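Local coordinates for D-alanine--D-alanine ligase (Coxiella burnetii, PDB 3TQT), which catalyses the ATP-dependent joining of two D-alanine molecules into D-alanyl-D-alanine, a building block of the peptidoglycan cell wall, at residues K26-T31 / N342-L347; T144-R149 / V156-L161; T319-G322 / M328-K331. All coordinates share one frame; numbering follows the deposited sequence.

In the fold
Contacts 1 and 3 are buried, whereas contact 2 is partly buried and includes an exposed arginine. Contact 1 joins the N-terminal and ATP-grasp family regions, from segments more than 300 residues apart in sequence; contacts 2 and 3 are local closures within the ATP-grasp region. The chemistry follows the place: contact 1 is aliphatic packing between helices, contact 3 combines prolines and an aromatic with a bridging water, and contact 2 sets a lysine and an arginine round a tryptophan, with a salt bridge and a hydrogen bond. Contacts 1 and 3 touch through Leu343 CD2 and Tyr329 CE2, 3.8 Å apart, on successive helices. Contact 2 is separate, its centre about 33 Å from that of contact 1.

Contact 1: K26-T31 / N342-L347; sequences KNIVNT and NLLDQL
Leu344 reaches across to Ile28 and Thr31, so a single leucine from helix 340-370 carries the whole contact with the end of helix 18-31. Leu343, just before it, turns its side chain to other neighbours, packing on Phe323 and Leu235. Leu344 itself points toward the other helix with its CG anti to its own carbonyl carbon (chi1 -61°), and both its methyls take part. Leu344 CD1 lies 3.7 Å from Ile28 O. The same methyl is 3.8 Å from Thr31 CB, close to Thr31 CG2 as well, and it also lies by Ile28 CG2. The approach to Ile28 O is van der Waals contact; that oxygen accepts a hydrogen bond from Thr31 N within its helix. Leu344 CD2 meets Ile28 CG1 at 4.2 Å.

The hydroxyl of Thr31 is engaged within its own helix, and its carbon side faces Leu344. Thr31 OG1 donates to Asn27 O over 2.7 Å, tilted 31° from the carbonyl plane, which ties down the rotation of the side chain, and the threonine and leucine side chains cross at about a right angle. Beyond Leu344, Asp345 hydrogen-bonds Tyr37 OH through OD1. Strand 101-104 lies against both helices: Phe103 is touched by Ile28 and by Leu344 and Leu347 from the C-terminal helix, while Leu347 also packs on Leu235 of strand 228-236.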
loop_
_atom_site.group_PDB
_atom_site.type_symbol
_atom_site.label_atom_id
_atom_site.label_comp_id
_atom_site.label_asym_id
_atom_site.label_seq_id
_atom_site.Cartn_x
_atom_site.Cartn_y
_atom_site.Cartn_z
ATOM N N LYS A 26 25.074 -3.306 2.130
ATOM C CA LYS A 26 26.459 -3.325 2.571
ATOM C C LYS A 26 26.957 -1.913 2.839
ATOM O O LYS A 26 27.634 -1.665 3.824
ATOM C CB LYS A 26 27.352 -4.033 1.561
ATOM C CG LYS A 26 27.161 -5.533 1.532
ATOM C CD LYS A 26 28.094 -6.154 0.504
ATOM C CE LYS A 26 27.977 -7.664 0.484
ATOM N NZ LYS A 26 29.105 -8.307 1.202
ATOM N N ASN A 27 26.612 -0.980 1.968
ATOM C CA ASN A 27 27.043 0.392 2.173
ATOM C C ASN A 27 26.437 0.956 3.443
ATOM O O ASN A 27 27.111 1.605 4.234
ATOM C CB ASN A 27 26.640 1.273 0.991
ATOM C CG ASN A 27 27.146 2.689 1.129
ATOM O OD1 ASN A 27 28.291 2.912 1.524
ATOM N ND2 ASN A 27 26.293 3.656 0.830
ATOM N N ILE A 28 25.150 0.706 3.623
ATOM C CA ILE A 28 24.461 1.182 4.806
ATOM C C ILE A 28 25.103 0.571 6.053
ATOM O O ILE A 28 25.399 1.273 7.019
ATOM C CB ILE A 28 22.974 0.829 4.733
ATOM C CG1 ILE A 28 22.291 1.730 3.693
ATOM C CG2 ILE A 28 22.308 0.975 6.114
ATOM C CD1 ILE A 28 20.896 1.299 3.326
ATOM N N VAL A 29 25.329 -0.737 6.022
ATOM C CA VAL A 29 25.919 -1.420 7.178
ATOM C C VAL A 29 27.322 -0.891 7.455
ATOM O O VAL A 29 27.716 -0.698 8.599
ATOM C CB VAL A 29 25.935 -2.939 6.986
ATOM C CG1 VAL A 29 26.896 -3.604 7.966
ATOM C CG2 VAL A 29 24.512 -3.485 7.164
ATOM N N ASN A 30 28.059 -0.626 6.390
ATOM C CA ASN A 30 29.413 -0.109 6.513
ATOM C C ASN A 30 29.439 1.336 7.002
ATOM O O ASN A 30 30.429 1.799 7.566
ATOM C CB ASN A 30 30.124 -0.204 5.159
ATOM C CG ASN A 30 31.609 0.053 5.269
ATOM O OD1 ASN A 30 32.256 -0.435 6.191
ATOM N ND2 ASN A 30 32.155 0.828 4.336
ATOM N N THR A 31 28.337 2.040 6.790
ATOM C CA THR A 31 28.298 3.477 7.021
ATOM C C THR A 31 27.541 3.869 8.292
ATOM O O THR A 31 27.763 4.954 8.836
ATOM C CB THR A 31 27.717 4.202 5.782
ATOM O OG1 THR A 31 28.539 3.896 4.640
ATOM C CG2 THR A 31 27.707 5.693 5.985
ATOM N N ASN A 342 25.413 10.657 8.608
ATOM C CA ASN A 342 24.430 11.597 9.131
ATOM C C ASN A 342 23.083 11.398 8.456
ATOM O O ASN A 342 22.040 11.504 9.092
ATOM C CB ASN A 342 24.877 13.030 8.880
ATOM C CG ASN A 342 26.238 13.338 9.490
ATOM O OD1 ASN A 342 26.327 13.859 10.591
ATOM N ND2 ASN A 342 27.294 13.021 8.766
ATOM N N LEU A 343 23.119 11.154 7.153
ATOM C CA LEU A 343 21.905 10.861 6.406
ATOM C C LEU A 343 21.214 9.659 7.046
ATOM O O LEU A 343 20.015 9.686 7.312
ATOM C CB LEU A 343 22.241 10.569 4.936
ATOM C CG LEU A 343 21.125 9.976 4.074
ATOM C CD1 LEU A 343 19.880 10.892 4.039
ATOM C CD2 LEU A 343 21.637 9.704 2.654
ATOM N N LEU A 344 21.979 8.601 7.305
ATOM C CA LEU A 344 21.398 7.391 7.885
ATOM C C LEU A 344 20.832 7.669 9.274
ATOM O O LEU A 344 19.764 7.165 9.621
ATOM C CB LEU A 344 22.426 6.260 7.948
ATOM C CG LEU A 344 22.993 5.824 6.596
ATOM C CD1 LEU A 344 24.052 4.727 6.787
ATOM C CD2 LEU A 344 21.867 5.362 5.680
ATOM N N ASP A 345 21.545 8.459 10.079
ATOM C CA ASP A 345 21.023 8.812 11.405
ATOM C C ASP A 345 19.680 9.519 11.271
ATOM O O ASP A 345 18.734 9.252 12.023
ATOM C CB ASP A 345 21.981 9.732 12.178
ATOM C CG ASP A 345 23.293 9.056 12.542
ATOM O OD1 ASP A 345 23.290 7.839 12.823
ATOM O OD2 ASP A 345 24.330 9.759 12.555
ATOM N N GLN A 346 19.605 10.448 10.327
ATOM C CA GLN A 346 18.365 11.185 10.115
ATOM C C GLN A 346 17.228 10.268 9.666
ATOM O O GLN A 346 16.098 10.375 10.154
ATOM C CB GLN A 346 18.603 12.347 9.141
ATOM C CG GLN A 346 19.501 13.408 9.805
ATOM C CD GLN A 346 19.579 14.714 9.047
ATOM O OE1 GLN A 346 18.701 15.041 8.249
ATOM N NE2 GLN A 346 20.636 15.482 9.308
ATOM N N LEU A 347 17.531 9.336 8.769
ATOM C CA LEU A 347 16.503 8.396 8.326
ATOM C C LEU A 347 15.993 7.551 9.495
ATOM O O LEU A 347 14.794 7.314 9.621
ATOM C CB LEU A 347 17.028 7.512 7.198
ATOM C CG LEU A 347 17.214 8.257 5.872
ATOM C CD1 LEU A 347 18.090 7.440 4.939
ATOM C CD2 LEU A 347 15.853 8.546 5.251
#

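Contact 2: T144-R149 / V156-L161; sequences TKTVLR and VDWHTL
Lys145 lies along the indole of Trp158 where the ATP-grasp fold passes from helix 141-150 into strand 159-161, an outer strand of its four-stranded antiparallel sheet. Its CB sits over one face of the six-membered ring, 3.6 Å from the centroid and 10° off the normal, a CH-pi contact. Beyond CG the chain is extended and runs past the indole in the opposite sense. Lys145 CD touches both Trp158 CE3, at 3.7 Å, and Val156 O; CE stays beside that oxygen. Lys145 NZ then donates to Val156 O over 2.7 Å from above the carbonyl plane, 47° out of it and away from its lone pairs. The same nitrogen forms a salt bridge with Glu222, predicted to bind ATP, and bonds Asn315 OD1, so the tip ties the loop to two strands.

Thr146 OG1 comes within 3.5 Å of Trp158 CZ2, obliquely, while it hydrogen-bonds Asp142 O. One turn after Lys145, Arg149 bends at chi2 and chi3, and Trp158 CZ3 lies over one face of its guanidinium, toward the rim; with the planes 39° apart the approach is oblique. Asp157 OD2 takes a hydrogen bond from Trp178, and OD1 meets Arg149 NH2 near the guanidinium plane in a 2.8 Å salt bridge.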
loop_
_atom_site.group_PDB
_atom_site.type_symbol
_atom_site.label_atom_id
_atom_site.label_comp_id
_atom_site.label_asym_id
_atom_site.label_seq_id
_atom_site.Cartn_x
_atom_site.Cartn_y
_atom_site.Cartn_z
ATOM N N THR A 144 1.245 6.911 -9.421
ATOM C CA THR A 144 2.016 8.053 -8.935
ATOM C C THR A 144 1.661 9.299 -9.737
ATOM O O THR A 144 1.350 10.353 -9.179
ATOM C CB THR A 144 3.546 7.849 -9.099
ATOM O OG1 THR A 144 3.911 6.521 -8.722
ATOM C CG2 THR A 144 4.302 8.849 -8.234
ATOM N N LYS A 145 1.702 9.169 -11.058
ATOM C CA LYS A 145 1.423 10.312 -11.919
ATOM C C LYS A 145 -0.006 10.799 -11.784
ATOM O O LYS A 145 -0.265 11.998 -11.884
ATOM C CB LYS A 145 1.753 9.989 -13.375
ATOM C CG LYS A 145 3.248 10.000 -13.643
ATOM C CD LYS A 145 3.530 9.599 -15.080
ATOM C CE LYS A 145 5.017 9.596 -15.345
ATOM N NZ LYS A 145 5.237 9.544 -16.800
ATOM N N THR A 146 -0.930 9.877 -11.534
ATOM C CA THR A 146 -2.321 10.253 -11.360
ATOM C C THR A 146 -2.420 11.187 -10.161
ATOM O O THR A 146 -3.061 12.239 -10.219
ATOM C CB THR A 146 -3.192 9.017 -11.086
ATOM O OG1 THR A 146 -3.208 8.186 -12.249
ATOM C CG2 THR A 146 -4.624 9.427 -10.740
ATOM N N VAL A 147 -1.777 10.794 -9.070
ATOM C CA VAL A 147 -1.855 11.561 -7.841
ATOM C C VAL A 147 -1.129 12.896 -8.016
ATOM O O VAL A 147 -1.642 13.945 -7.617
ATOM C CB VAL A 147 -1.302 10.753 -6.656
ATOM C CG1 VAL A 147 -1.151 11.634 -5.437
ATOM C CG2 VAL A 147 -2.222 9.549 -6.375
ATOM N N LEU A 148 0.046 12.861 -8.643
ATOM C CA LEU A 148 0.813 14.085 -8.860
ATOM C C LEU A 148 0.051 15.062 -9.730
ATOM O O LEU A 148 -0.084 16.241 -9.394
ATOM C CB LEU A 148 2.169 13.780 -9.492
ATOM C CG LEU A 148 3.107 12.996 -8.565
ATOM C CD1 LEU A 148 4.410 12.649 -9.293
ATOM C CD2 LEU A 148 3.363 13.794 -7.297
ATOM N N ARG A 149 -0.455 14.573 -10.853
ATOM C CA ARG A 149 -1.130 15.468 -11.783
ATOM C C ARG A 149 -2.408 16.044 -11.175
ATOM O O ARG A 149 -2.721 17.213 -11.380
ATOM C CB ARG A 149 -1.439 14.759 -13.095
ATOM C CG ARG A 149 -2.160 15.641 -14.064
ATOM C CD ARG A 149 -3.108 14.823 -14.901
ATOM N NE ARG A 149 -2.569 14.330 -16.167
ATOM C CZ ARG A 149 -1.401 14.655 -16.711
ATOM N NH1 ARG A 149 -0.582 15.495 -16.112
ATOM N NH2 ARG A 149 -1.058 14.132 -17.882
ATOM N N VAL A 156 5.521 13.825 -16.827
ATOM C CA VAL A 156 5.580 13.263 -18.167
ATOM C C VAL A 156 4.263 12.542 -18.410
ATOM O O VAL A 156 3.825 11.747 -17.578
ATOM C CB VAL A 156 6.747 12.275 -18.297
ATOM C CG1 VAL A 156 6.735 11.616 -19.680
ATOM C CG2 VAL A 156 8.076 12.996 -18.047
ATOM N N ASP A 157 3.618 12.827 -19.535
ATOM C CA ASP A 157 2.305 12.257 -19.784
ATOM C C ASP A 157 2.412 10.752 -19.946
ATOM O O ASP A 157 3.493 10.219 -20.199
ATOM C CB ASP A 157 1.624 12.891 -21.002
ATOM C CG ASP A 157 0.114 12.619 -21.031
ATOM O OD1 ASP A 157 -0.472 12.326 -19.956
ATOM O OD2 ASP A 157 -0.495 12.691 -22.123
ATOM N N TRP A 158 1.288 10.068 -19.777
ATOM C CA TRP A 158 1.286 8.615 -19.851
ATOM C C TRP A 158 -0.080 8.129 -20.264
ATOM O O TRP A 158 -1.062 8.867 -20.200
ATOM C CB TRP A 158 1.652 8.003 -18.496
ATOM C CG TRP A 158 0.514 8.032 -17.511
ATOM C CD1 TRP A 158 -0.266 6.976 -17.123
ATOM C CD2 TRP A 158 0.023 9.176 -16.800
ATOM N NE1 TRP A 158 -1.199 7.391 -16.203
ATOM C CE2 TRP A 158 -1.048 8.739 -15.993
ATOM C CE3 TRP A 158 0.386 10.530 -16.771
ATOM C CZ2 TRP A 158 -1.765 9.608 -15.164
ATOM C CZ3 TRP A 158 -0.319 11.389 -15.949
ATOM C CH2 TRP A 158 -1.378 10.922 -15.146
ATOM N N HIS A 159 -0.141 6.877 -20.685
ATOM C CA HIS A 159 -1.418 6.239 -20.943
ATOM C C HIS A 159 -1.369 4.815 -20.451
ATOM O O HIS A 159 -0.563 4.024 -20.916
ATOM C CB HIS A 159 -1.756 6.253 -22.435
ATOM C CG HIS A 159 -3.107 5.689 -22.727
ATOM N ND1 HIS A 159 -4.270 6.380 -22.465
ATOM C CD2 HIS A 159 -3.487 4.480 -23.206
ATOM C CE1 HIS A 159 -5.307 5.633 -22.798
ATOM N NE2 HIS A 159 -4.862 4.476 -23.251
ATOM N N THR A 160 -2.234 4.497 -19.497
ATOM C CA THR A 160 -2.259 3.174 -18.904
ATOM C C THR A 160 -3.073 2.224 -19.785
ATOM O O THR A 160 -4.094 2.613 -20.340
ATOM C CB THR A 160 -2.897 3.237 -17.510
ATOM O OG1 THR A 160 -2.062 4.022 -16.641
ATOM C CG2 THR A 160 -3.091 1.832 -16.921
ATOM N N LEU A 161 -2.599 0.988 -19.924
ATOM C CA LEU A 161 -3.371 -0.070 -20.558
ATOM C C LEU A 161 -3.411 -1.268 -19.632
ATOM O O LEU A 161 -2.423 -1.591 -18.964
ATOM C CB LEU A 161 -2.743 -0.518 -21.879
ATOM C CG LEU A 161 -2.874 0.383 -23.101
ATOM C CD1 LEU A 161 -2.150 -0.268 -24.269
ATOM C CD2 LEU A 161 -4.344 0.621 -23.441
#

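Contact 3: T319-G322 / M328-K331; sequences TIPG and MYPK
Pro321 presses its ring against Tyr329, with Pro321 CG 3.7 Å from Tyr329 CB and about as close to CG and CD1 of the same tyrosine. The proline meets the root of the side chain and comes at the aromatic ring obliquely. Next to it, Gly322 O lies 3.6 Å from Pro330 CD, and it reaches Tyr329 CB a little farther off.

A water completes this first shell on the polar side. It donates to Gly322 O at 2.7 Å and accepts from Tyr329 N at 2.9 Å, linking the loop to the start of helix 328-335. Tyr329 is in the first turn, where an N-H has no helical carbonyl four residues back to use, and the water supplies the acceptor instead. Pro330, the next residue, has no N-H that would need an acceptor; its CD lies at the edge of the tyrosine ring, in the ring plane.

Farther out, the phenol hydroxyl of Tyr329 is hydrogen-bonded to Val234 O, and Trp333 meets the ring edge-to-face. The loop follows strand 312-318, close to Asn318, a predicted magnesium ligand. Pro321 and Tyr329 both rest on Met299 and Arg301 of strand 298-306, while Tyr329 also covers Ala233 and Leu235 of strand 228-236, so the helix start is seated on the five-stranded sheet.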
loop_
_atom_site.group_PDB
_atom_site.type_symbol
_atom_site.label_atom_id
_atom_site.label_comp_id
_atom_site.label_asym_id
_atom_site.label_seq_id
_atom_site.Cartn_x
_atom_site.Cartn_y
_atom_site.Cartn_z
ATOM N N THR A 319 11.076 5.131 -3.729
ATOM C CA THR A 319 11.051 5.197 -2.269
ATOM C C THR A 319 12.140 4.333 -1.634
ATOM O O THR A 319 12.501 4.539 -0.490
ATOM C CB THR A 319 9.684 4.755 -1.699
ATOM O OG1 THR A 319 9.416 3.430 -2.149
ATOM C CG2 THR A 319 8.548 5.692 -2.190
ATOM N N ILE A 320 12.665 3.371 -2.379
ATOM C CA ILE A 320 13.867 2.677 -1.908
ATOM C C ILE A 320 14.913 2.767 -3.017
ATOM O O ILE A 320 15.167 1.809 -3.743
ATOM C CB ILE A 320 13.599 1.212 -1.455
ATOM C CG1 ILE A 320 12.343 1.132 -0.570
ATOM C CG2 ILE A 320 14.817 0.619 -0.708
ATOM C CD1 ILE A 320 12.498 1.707 0.836
ATOM N N PRO A 321 15.499 3.955 -3.171
ATOM C CA PRO A 321 16.507 4.175 -4.207
ATOM C C PRO A 321 17.771 3.411 -3.865
ATOM O O PRO A 321 17.950 3.048 -2.698
ATOM C CB PRO A 321 16.767 5.671 -4.117
ATOM C CG PRO A 321 16.448 6.027 -2.722
ATOM C CD PRO A 321 15.309 5.140 -2.319
ATOM N N GLY A 322 18.618 3.164 -4.860
ATOM C CA GLY A 322 19.906 2.547 -4.612
ATOM C C GLY A 322 20.620 3.293 -3.505
ATOM O O GLY A 322 20.496 4.510 -3.390
ATOM N N MET A 328 22.990 7.385 -6.511
ATOM C CA MET A 328 22.638 8.798 -6.574
ATOM C C MET A 328 22.025 9.347 -5.292
ATOM O O MET A 328 22.325 10.471 -4.898
ATOM C CB MET A 328 21.733 9.091 -7.780
ATOM C CG MET A 328 22.531 9.166 -9.117
ATOM S SD MET A 328 23.722 10.518 -9.104
ATOM C CE MET A 328 22.664 11.939 -9.301
ATOM N N TYR A 329 21.161 8.579 -4.638
ATOM C CA TYR A 329 20.526 9.123 -3.441
ATOM C C TYR A 329 21.555 9.568 -2.380
ATOM O O TYR A 329 21.596 10.735 -2.019
ATOM C CB TYR A 329 19.467 8.186 -2.850
ATOM C CG TYR A 329 18.709 8.877 -1.736
ATOM C CD1 TYR A 329 17.555 9.612 -2.003
ATOM C CD2 TYR A 329 19.180 8.843 -0.436
ATOM C CE1 TYR A 329 16.877 10.276 -0.988
ATOM C CE2 TYR A 329 18.511 9.498 0.579
ATOM C CZ TYR A 329 17.368 10.210 0.303
ATOM O OH TYR A 329 16.719 10.867 1.325
ATOM N N PRO A 330 22.395 8.649 -1.890
ATOM C CA PRO A 330 23.410 9.133 -0.950
ATOM C C PRO A 330 24.403 10.114 -1.577
ATOM O O PRO A 330 24.786 11.047 -0.879
ATOM C CB PRO A 330 24.127 7.856 -0.504
ATOM C CG PRO A 330 23.797 6.828 -1.545
ATOM C CD PRO A 330 22.412 7.182 -2.007
ATOM N N LYS A 331 24.811 9.915 -2.833
ATOM C CA LYS A 331 25.775 10.824 -3.457
ATOM C C LYS A 331 25.244 12.255 -3.547
ATOM O O LYS A 331 25.970 13.206 -3.296
ATOM C CB LYS A 331 26.182 10.341 -4.847
ATOM C CG LYS A 331 27.235 9.262 -4.851
ATOM C CD LYS A 331 27.597 8.880 -6.286
ATOM C CE LYS A 331 27.956 10.108 -7.117
ATOM N NZ LYS A 331 28.298 9.768 -8.530
HETATM O O HOH W 1 19.907 6.110 -5.519
#